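Side-chain contacts in putative thioesterase (Escherichia coli, PDB 5UGZ), which acts as an intermediate-releasing type II thioesterase, probably hydrolysing thioester-bound intermediates in the colibactin NRPS/PKS pathway: residues A[43-48]-A[244-249]; A[66-71]-A[175-180]; A[85-90]-A[114-119]. All coordinates share one frame; numbering follows the deposited sequence.

Contact 1 (A[43-48]-A[244-249]); sequences RSVLSD and QVVGYV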
loop_
_atom_site.group_PDB
_atom_site.type_symbol
_atom_site.label_atom_id
_atom_site.label_comp_id
_atom_site.label_asym_id
_atom_site.label_seq_id
_atom_site.Cartn_x
_atom_site.Cartn_y
_atom_site.Cartn_z
ATOM N N ARG A 43 9.334 -11.827 -6.221
ATOM C CA ARG A 43 9.245 -12.954 -7.140
ATOM C C ARG A 43 10.160 -14.111 -6.752
ATOM O O ARG A 43 10.076 -15.182 -7.360
ATOM C CB ARG A 43 9.548 -12.486 -8.556
ATOM C CG ARG A 43 8.369 -12.645 -9.488
ATOM C CD ARG A 43 8.693 -12.052 -10.841
ATOM N NE ARG A 43 9.755 -12.811 -11.494
ATOM C CZ ARG A 43 10.774 -12.270 -12.151
ATOM N NH1 ARG A 43 10.897 -10.949 -12.244
ATOM N NH2 ARG A 43 11.684 -13.056 -12.699
ATOM N N SER A 44 10.996 -13.950 -5.728
ATOM C CA SER A 44 11.847 -15.047 -5.289
ATOM C C SER A 44 11.230 -15.876 -4.163
ATOM O O SER A 44 11.800 -16.913 -3.805
ATOM C CB SER A 44 13.222 -14.516 -4.847
ATOM O OG SER A 44 13.170 -13.958 -3.542
ATOM N N VAL A 45 10.099 -15.446 -3.598
ATOM C CA VAL A 45 9.436 -16.182 -2.523
ATOM C C VAL A 45 7.953 -16.429 -2.787
ATOM O O VAL A 45 7.361 -17.339 -2.177
ATOM C CB VAL A 45 9.629 -15.452 -1.168
ATOM C CG1 VAL A 45 10.978 -15.803 -0.569
ATOM C CG2 VAL A 45 9.579 -13.947 -1.354
ATOM N N LEU A 46 7.312 -15.689 -3.687
ATOM C CA LEU A 46 5.893 -15.873 -3.959
ATOM C C LEU A 46 5.618 -17.253 -4.541
ATOM O O LEU A 46 6.462 -17.851 -5.223
ATOM C CB LEU A 46 5.393 -14.820 -4.944
ATOM C CG LEU A 46 4.917 -13.469 -4.466
ATOM C CD1 LEU A 46 4.869 -12.572 -5.671
ATOM C CD2 LEU A 46 3.527 -13.591 -3.844
ATOM N N SER A 47 4.398 -17.732 -4.304
ATOM C CA SER A 47 4.006 -19.053 -4.767
ATOM C C SER A 47 4.032 -19.096 -6.285
ATOM O O SER A 47 3.735 -18.114 -6.961
ATOM C CB SER A 47 2.615 -19.412 -4.243
ATOM O OG SER A 47 2.623 -19.599 -2.841
ATOM N N ASP A 48 4.371 -20.263 -6.822
ATOM C CA ASP A 48 4.645 -20.367 -8.252
ATOM C C ASP A 48 3.427 -20.078 -9.126
ATOM O O ASP A 48 3.596 -19.702 -10.290
ATOM C CB ASP A 48 5.217 -21.755 -8.551
ATOM C CG ASP A 48 6.509 -22.015 -7.792
ATOM O OD1 ASP A 48 7.323 -21.067 -7.701
ATOM O OD2 ASP A 48 6.702 -23.145 -7.276
ATOM N N GLN A 244 8.942 -13.030 5.142
ATOM C CA GLN A 244 7.854 -13.431 6.037
ATOM C C GLN A 244 6.518 -12.878 5.562
ATOM O O GLN A 244 5.505 -13.585 5.564
ATOM C CB GLN A 244 8.134 -12.944 7.463
ATOM C CG GLN A 244 9.180 -13.729 8.222
ATOM C CD GLN A 244 9.882 -12.877 9.273
ATOM O OE1 GLN A 244 10.800 -12.110 8.958
ATOM N NE2 GLN A 244 9.453 -13.008 10.528
ATOM N N VAL A 245 6.492 -11.596 5.187
ATOM C CA VAL A 245 5.288 -11.015 4.600
ATOM C C VAL A 245 4.814 -11.864 3.426
ATOM O O VAL A 245 3.627 -12.187 3.306
ATOM C CB VAL A 245 5.545 -9.557 4.179
ATOM C CG1 VAL A 245 4.386 -9.033 3.343
ATOM C CG2 VAL A 245 5.741 -8.691 5.394
ATOM N N VAL A 246 5.732 -12.240 2.535
ATOM C CA VAL A 246 5.305 -13.071 1.418
ATOM C C VAL A 246 4.963 -14.468 1.902
ATOM O O VAL A 246 4.174 -15.171 1.260
ATOM C CB VAL A 246 6.356 -13.143 0.301
ATOM C CG1 VAL A 246 5.869 -14.100 -0.732
ATOM C CG2 VAL A 246 6.594 -11.776 -0.338
ATOM N N GLY A 247 5.572 -14.916 3.006
ATOM C CA GLY A 247 5.179 -16.197 3.577
ATOM C C GLY A 247 3.715 -16.214 3.973
ATOM O O GLY A 247 3.015 -17.212 3.769
ATOM N N TYR A 248 3.227 -15.093 4.518
ATOM C CA TYR A 248 1.832 -14.928 4.917
ATOM C C TYR A 248 0.902 -14.717 3.727
ATOM O O TYR A 248 -0.211 -15.253 3.704
ATOM C CB TYR A 248 1.721 -13.754 5.887
ATOM C CG TYR A 248 2.264 -14.107 7.235
ATOM C CD1 TYR A 248 1.633 -15.085 7.998
ATOM C CD2 TYR A 248 3.404 -13.507 7.743
ATOM C CE1 TYR A 248 2.108 -15.449 9.235
ATOM C CE2 TYR A 248 3.893 -13.871 8.999
ATOM C CZ TYR A 248 3.228 -14.852 9.737
ATOM O OH TYR A 248 3.655 -15.262 10.984
ATOM N N VAL A 249 1.314 -13.906 2.752
ATOM C CA VAL A 249 0.544 -13.788 1.516
ATOM C C VAL A 249 0.348 -15.160 0.897
ATOM O O VAL A 249 -0.753 -15.501 0.442
ATOM C CB VAL A 249 1.229 -12.814 0.529
ATOM C CG1 VAL A 249 0.609 -12.915 -0.842
ATOM C CG2 VAL A 249 1.124 -11.387 1.025
#
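A small, buried apolar contact packs Val45 and Leu46, in the loop between strands 24-29 and 50-54, against Val246 and Val249 on one side of helix 242-259. Val246 is shared by both loop residues. Its CG1, anti to the backbone N (chi1 175°), points at the start of Leu46 and lies 3.7 Å from the backbone N of that residue. The same methyl meets the isobutyl branch point, with Val246 CG1 3.9 Å from Leu46 CG, and the two side chains cross at about a right angle. Val45 comes in beside it: its CG2 approaches Val246 CB at 3.7 Å, one of its methyls set against the branch carbon of Val246. In the alpha/beta-hydrolase fold to which thioesterases of this family belong, helices pack on a mainly parallel sheet, and here the helix near the C terminus meets a loop joining two neighbouring strands of that sheet. Further along the helix, Leu46 CD2 reaches Val249 CG1 at 4.2 Å, a looser touch. Leu26 of strand 24-29 touches both Leu46 and Val249, while Trp42 packs on Val246. Polar fixing comes from the next residue of the helix, Asn250, whose side chain hydrogen-bonds Val45 O and Ser47 N.

Contact 2 (A[66-71]-A[175-180]); sequences QPLCLT and IKNDYR. With BME (beta-mercaptoethanol), chain C.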
loop_
_atom_site.group_PDB
_atom_site.type_symbol
_atom_site.label_atom_id
_atom_site.label_comp_id
_atom_site.label_asym_id
_atom_site.label_seq_id
_atom_site.Cartn_x
_atom_site.Cartn_y
_atom_site.Cartn_z
ATOM N N GLN A 66 5.851 10.735 -16.123
ATOM C CA GLN A 66 4.446 11.080 -15.960
ATOM C C GLN A 66 4.290 12.116 -14.851
ATOM O O GLN A 66 4.977 12.034 -13.828
ATOM C CB GLN A 66 3.617 9.831 -15.642
ATOM C CG GLN A 66 3.720 8.734 -16.690
ATOM C CD GLN A 66 3.436 9.234 -18.078
ATOM O OE1 GLN A 66 2.636 10.152 -18.272
ATOM N NE2 GLN A 66 4.088 8.647 -19.061
ATOM N N PRO A 67 3.411 13.109 -15.034
ATOM C CA PRO A 67 3.176 14.081 -13.962
ATOM C C PRO A 67 2.712 13.387 -12.692
ATOM O O PRO A 67 2.085 12.332 -12.735
ATOM C CB PRO A 67 2.086 14.991 -14.539
ATOM C CG PRO A 67 2.217 14.832 -16.029
ATOM C CD PRO A 67 2.582 13.391 -16.221
ATOM N N LEU A 68 3.044 13.988 -11.550
ATOM C CA LEU A 68 2.625 13.453 -10.263
ATOM C C LEU A 68 1.125 13.660 -10.080
ATOM O O LEU A 68 0.554 14.627 -10.583
ATOM C CB LEU A 68 3.424 14.121 -9.127
ATOM C CG LEU A 68 4.930 13.747 -9.034
ATOM C CD1 LEU A 68 5.783 14.818 -8.335
ATOM C CD2 LEU A 68 5.131 12.399 -8.332
ATOM N N CYS A 69 0.493 12.740 -9.358
ATOM C CA CYS A 69 -0.942 12.815 -9.107
ATOM C C CYS A 69 -1.312 14.108 -8.391
ATOM O O CYS A 69 -0.490 14.700 -7.691
ATOM C CB CYS A 69 -1.406 11.608 -8.290
ATOM S SG CYS A 69 -1.747 10.128 -9.269
ATOM N N LEU A 70 -2.555 14.542 -8.570
ATOM C CA LEU A 70 -3.039 15.765 -7.940
ATOM C C LEU A 70 -3.860 15.455 -6.693
ATOM O O LEU A 70 -3.711 16.110 -5.663
ATOM C CB LEU A 70 -3.872 16.583 -8.929
ATOM C CG LEU A 70 -3.235 17.874 -9.448
ATOM C CD1 LEU A 70 -3.958 19.091 -8.890
ATOM C CD2 LEU A 70 -1.755 17.921 -9.102
ATOM N N THR A 71 -4.727 14.452 -6.796
ATOM C CA THR A 71 -5.572 14.055 -5.677
ATOM C C THR A 71 -5.764 12.543 -5.629
ATOM O O THR A 71 -5.641 11.858 -6.645
ATOM C CB THR A 71 -6.953 14.734 -5.745
ATOM O OG1 THR A 71 -7.382 14.816 -7.110
ATOM C CG2 THR A 71 -6.890 16.134 -5.153
ATOM N N ILE A 175 8.346 12.072 -2.627
ATOM C CA ILE A 175 7.820 11.663 -1.323
ATOM C C ILE A 175 6.917 12.741 -0.718
ATOM O O ILE A 175 5.946 12.423 -0.021
ATOM C CB ILE A 175 8.983 11.270 -0.372
ATOM C CG1 ILE A 175 8.458 10.884 1.023
ATOM C CG2 ILE A 175 10.036 12.359 -0.285
ATOM C CD1 ILE A 175 9.280 9.804 1.729
ATOM N N LYS A 176 7.203 14.022 -0.984
ATOM C CA LYS A 176 6.358 15.100 -0.473
ATOM C C LYS A 176 4.988 15.084 -1.132
ATOM O O LYS A 176 3.969 15.337 -0.474
ATOM C CB LYS A 176 7.036 16.448 -0.701
ATOM C CG LYS A 176 6.552 17.547 0.211
ATOM C CD LYS A 176 7.348 18.805 -0.043
ATOM C CE LYS A 176 7.166 19.827 1.061
ATOM N NZ LYS A 176 7.798 21.110 0.660
ATOM N N ASN A 177 4.949 14.793 -2.434
ATOM C CA ASN A 177 3.678 14.632 -3.128
ATOM C C ASN A 177 2.853 13.507 -2.523
ATOM O O ASN A 177 1.640 13.659 -2.328
ATOM C CB ASN A 177 3.911 14.354 -4.610
ATOM C CG ASN A 177 2.605 14.226 -5.382
ATOM O OD1 ASN A 177 1.998 13.153 -5.438
ATOM N ND2 ASN A 177 2.150 15.327 -5.945
ATOM N N ASP A 178 3.485 12.356 -2.256
ATOM C CA ASP A 178 2.754 11.228 -1.686
ATOM C C ASP A 178 2.248 11.532 -0.284
ATOM O O ASP A 178 1.199 11.017 0.116
ATOM C CB ASP A 178 3.625 9.974 -1.671
ATOM C CG ASP A 178 3.754 9.360 -3.041
ATOM O OD1 ASP A 178 3.048 9.840 -3.953
ATOM O OD2 ASP A 178 4.541 8.410 -3.211
ATOM N N TYR A 179 2.982 12.332 0.484
ATOM C CA TYR A 179 2.432 12.791 1.754
ATOM C C TYR A 179 1.241 13.710 1.530
ATOM O O TYR A 179 0.237 13.609 2.240
ATOM C CB TYR A 179 3.510 13.480 2.571
ATOM C CG TYR A 179 4.264 12.501 3.428
ATOM C CD1 TYR A 179 5.278 11.712 2.901
ATOM C CD2 TYR A 179 3.944 12.343 4.766
ATOM C CE1 TYR A 179 5.960 10.807 3.685
ATOM C CE2 TYR A 179 4.621 11.440 5.555
ATOM C CZ TYR A 179 5.625 10.676 5.015
ATOM O OH TYR A 179 6.287 9.791 5.827
ATOM N N ARG A 180 1.324 14.593 0.527
ATOM C CA ARG A 180 0.191 15.456 0.209
ATOM C C ARG A 180 -1.056 14.632 -0.091
ATOM O O ARG A 180 -2.142 14.930 0.412
ATOM C CB ARG A 180 0.538 16.370 -0.971
ATOM C CG ARG A 180 -0.427 17.545 -1.159
ATOM C CD ARG A 180 -0.076 18.345 -2.398
ATOM N NE ARG A 180 -0.997 19.455 -2.599
ATOM C CZ ARG A 180 -2.036 19.434 -3.433
ATOM N NH1 ARG A 180 -2.286 18.356 -4.156
ATOM N NH2 ARG A 180 -2.830 20.495 -3.541
HETATM C C1 BME C . -0.965 11.107 -13.863
HETATM C C2 BME C . -1.567 12.034 -12.807
HETATM O O1 BME C . 0.018 11.676 -14.702
HETATM S S2 BME C . -2.754 11.165 -11.690
#
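Asn177, on helix 165-183, gives its side-chain amide to the backbone of the 66-71 loop: ND2 donates to Cys69 O at 3.2 Å, with an N-H...O angle of 164°. The acceptor sits almost in the amide plane, and the donor comes at the carbonyl nearly end-on (C=O...N angle 161°). With CG anti to the backbone N (chi1 -178°), the amide is carried out from the helix to this carbonyl. Its other neighbour is Leu68, which lies alongside, pointing the other way, its CB 3.6 Å from Asn177 ND2. Asn177 OD1 is buried here without a polar partner in the model, so the amide is held through its nitrogen. One helical turn on, the extended Arg180 chain brings the edge of its guanidinium to the next carbonyl, with NH1 3.1 Å from Leu70 O. Behind the loop, a beta-mercaptoethanol, probably from the crystallisation liquor, hydrogen-bonds through O1 to Pro67 O at 2.9 Å. In the second shell, Asp178 forms a salt bridge with Arg60, whose side chain also touches Leu68. The helix is one of those inserted between sheet strands 121-125 and 198-203, a place where alpha/beta-hydrolase thioesterases commonly carry their lid.

Contact 3 (A[85-90]-A[114-119]); sequences KHYTGG and HGHDMP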
loop_
_atom_site.group_PDB
_atom_site.type_symbol
_atom_site.label_atom_id
_atom_site.label_comp_id
_atom_site.label_asym_id
_atom_site.label_seq_id
_atom_site.Cartn_x
_atom_site.Cartn_y
_atom_site.Cartn_z
ATOM N N LYS A 85 -4.115 -3.085 -17.632
ATOM C CA LYS A 85 -3.123 -3.498 -18.616
ATOM C C LYS A 85 -2.807 -4.986 -18.537
ATOM O O LYS A 85 -2.256 -5.537 -19.496
ATOM C CB LYS A 85 -1.836 -2.678 -18.450
ATOM C CG LYS A 85 -2.078 -1.186 -18.548
ATOM C CD LYS A 85 -1.173 -0.547 -19.571
ATOM C CE LYS A 85 0.205 -0.314 -18.990
ATOM N NZ LYS A 85 0.235 0.910 -18.147
ATOM N N HIS A 86 -3.161 -5.648 -17.423
ATOM C CA HIS A 86 -2.925 -7.077 -17.265
ATOM C C HIS A 86 -4.126 -7.818 -16.693
ATOM O O HIS A 86 -3.989 -9.002 -16.368
ATOM C CB HIS A 86 -1.719 -7.358 -16.352
ATOM C CG HIS A 86 -0.474 -6.601 -16.720
ATOM N ND1 HIS A 86 0.135 -6.715 -17.953
ATOM C CD2 HIS A 86 0.280 -5.731 -16.008
ATOM C CE1 HIS A 86 1.201 -5.936 -17.988
ATOM N NE2 HIS A 86 1.311 -5.328 -16.821
ATOM N N TYR A 87 -5.287 -7.176 -16.530
ATOM C CA TYR A 87 -6.410 -7.800 -15.836
ATOM C C TYR A 87 -7.421 -8.347 -16.837
ATOM O O TYR A 87 -8.029 -7.581 -17.591
ATOM C CB TYR A 87 -7.116 -6.842 -14.880
ATOM C CG TYR A 87 -8.181 -7.602 -14.134
ATOM C CD1 TYR A 87 -9.527 -7.279 -14.250
ATOM C CD2 TYR A 87 -7.835 -8.710 -13.367
ATOM C CE1 TYR A 87 -10.489 -8.015 -13.578
ATOM C CE2 TYR A 87 -8.777 -9.446 -12.710
ATOM C CZ TYR A 87 -10.105 -9.102 -12.817
ATOM O OH TYR A 87 -11.028 -9.861 -12.142
ATOM N N THR A 88 -7.626 -9.662 -16.814
ATOM C CA THR A 88 -8.479 -10.315 -17.793
ATOM C C THR A 88 -9.698 -11.008 -17.190
ATOM O O THR A 88 -10.477 -11.617 -17.937
ATOM C CB THR A 88 -7.661 -11.330 -18.596
ATOM O OG1 THR A 88 -6.994 -12.225 -17.691
ATOM C CG2 THR A 88 -6.639 -10.603 -19.447
ATOM N N GLY A 89 -9.887 -10.943 -15.873
ATOM C CA GLY A 89 -11.072 -11.484 -15.229
ATOM C C GLY A 89 -10.841 -12.640 -14.270
ATOM O O GLY A 89 -11.821 -13.132 -13.696
ATOM N N GLY A 90 -9.622 -13.124 -14.042
ATOM C CA GLY A 90 -9.406 -14.230 -13.131
ATOM C C GLY A 90 -9.399 -13.801 -11.673
ATOM O O GLY A 90 -9.912 -12.742 -11.306
ATOM N N HIS A 114 -16.547 -0.369 -11.379
ATOM C CA HIS A 114 -16.463 -0.627 -12.807
ATOM C C HIS A 114 -17.107 -1.947 -13.221
ATOM O O HIS A 114 -17.266 -2.195 -14.416
ATOM C CB HIS A 114 -14.999 -0.590 -13.255
ATOM C CG HIS A 114 -14.493 0.794 -13.525
ATOM N ND1 HIS A 114 -14.192 1.683 -12.521
ATOM C CD2 HIS A 114 -14.266 1.448 -14.686
ATOM C CE1 HIS A 114 -13.776 2.817 -13.053
ATOM N NE2 HIS A 114 -13.816 2.702 -14.366
ATOM N N GLY A 115 -17.504 -2.783 -12.281
ATOM C CA GLY A 115 -18.129 -4.032 -12.620
ATOM C C GLY A 115 -17.220 -5.229 -12.693
ATOM O O GLY A 115 -17.609 -6.231 -13.305
ATOM N N HIS A 116 -16.031 -5.167 -12.106
ATOM C CA HIS A 116 -15.174 -6.335 -11.993
ATOM C C HIS A 116 -15.590 -7.153 -10.777
ATOM O O HIS A 116 -16.302 -6.673 -9.899
ATOM C CB HIS A 116 -13.707 -5.922 -11.879
ATOM C CG HIS A 116 -13.197 -5.173 -13.069
ATOM N ND1 HIS A 116 -12.747 -5.804 -14.206
ATOM C CD2 HIS A 116 -13.064 -3.846 -13.298
ATOM C CE1 HIS A 116 -12.358 -4.898 -15.086
ATOM N NE2 HIS A 116 -12.541 -3.702 -14.559
ATOM N N ASP A 117 -15.107 -8.392 -10.717
ATOM C CA ASP A 117 -15.411 -9.242 -9.576
ATOM C C ASP A 117 -14.608 -8.818 -8.355
ATOM O O ASP A 117 -13.649 -8.046 -8.439
ATOM C CB ASP A 117 -15.112 -10.710 -9.868
ATOM C CG ASP A 117 -15.869 -11.237 -11.063
ATOM O OD1 ASP A 117 -17.089 -10.958 -11.185
ATOM O OD2 ASP A 117 -15.229 -11.934 -11.881
ATOM N N MET A 118 -15.028 -9.354 -7.212
ATOM C CA MET A 118 -14.358 -9.127 -5.940
ATOM C C MET A 118 -12.979 -9.798 -5.937
ATOM O O MET A 118 -12.827 -10.893 -6.480
ATOM C CB MET A 118 -15.232 -9.687 -4.815
ATOM C CG MET A 118 -14.797 -9.405 -3.388
ATOM S SD MET A 118 -15.210 -7.787 -2.697
ATOM C CE MET A 118 -16.939 -7.617 -3.122
ATOM N N PRO A 119 -11.950 -9.159 -5.357
ATOM C CA PRO A 119 -10.673 -9.853 -5.154
ATOM C C PRO A 119 -10.828 -11.088 -4.270
ATOM O O PRO A 119 -11.817 -11.241 -3.552
ATOM C CB PRO A 119 -9.798 -8.797 -4.466
ATOM C CG PRO A 119 -10.792 -7.793 -3.914
ATOM C CD PRO A 119 -11.890 -7.759 -4.900
#
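Two irregular loops approach with their backbones well apart, the nearest CA atoms being those of Gly89 and His116 at 7.3 Å, and the contact is made chiefly by side chains. The main meeting is between the rings of Tyr87 and His116, whose centroids lie 5.2 Å apart with planes at 68°, an oblique pairing. His116 ND1 comes to the edge of the phenol ring, in its plane, 3.2 Å from Tyr87 CE1. The two side chains run antiparallel past one another. Tyr87 reaches across because its CG is anti to the backbone N (chi1 -175°), and its own loop curls back around it: Gly89 N sits 3.5 Å above the ring plane, over the centre, and Tyr87 OH donates to Gly90 O at 3.2 Å, in the carbonyl plane. Its own loop thus touches both the ring face and the hydroxyl. The histidine is fixed from its far nitrogen, NE2, by a hydrogen bond with Tyr80 OH of helix 72-83. An alanine in place of Tyr87 is likely to leave the His116 ring without its aromatic neighbour and Gly90 O without its bond from the hydroxyl. Beyond the contact, Phe83 stacks on Tyr87, and Tyr92 meets the same ring while also hydrogen-bonding Asp117 O. Gly115, with positive phi (95°), ends helix 99-113 in a Schellman motif just before His116. Each loop leads from a helix into a strand of the parallel sheet, the helix-to-strand half of the beta-alpha-beta crossovers that build an alpha/beta-hydrolase.

In the fold
From the N terminus, the chain leaves strand 24-29 and enters 43-48, the first half of contact 1, which closes only at 244-249 on the last helix. The loop so formed encloses the other two contacts. After strand 50-54, residues 66-71 open contact 2, completed at 175-180 on helix 165-183. Inside that loop lies contact 3, where 85-90 meets 114-119 after the chain has run through strand 91-97 and helix 99-113. The three closures are therefore nested, and none cross. Contacts 1 and 2 lie on opposite sides of the chain's centre, with centres about 29 Å apart. Contact 1 ties the C-terminal helix to an early loop, contact 2 joins another early loop to helix 165-183, and contact 3 links two helix-to-strand loops.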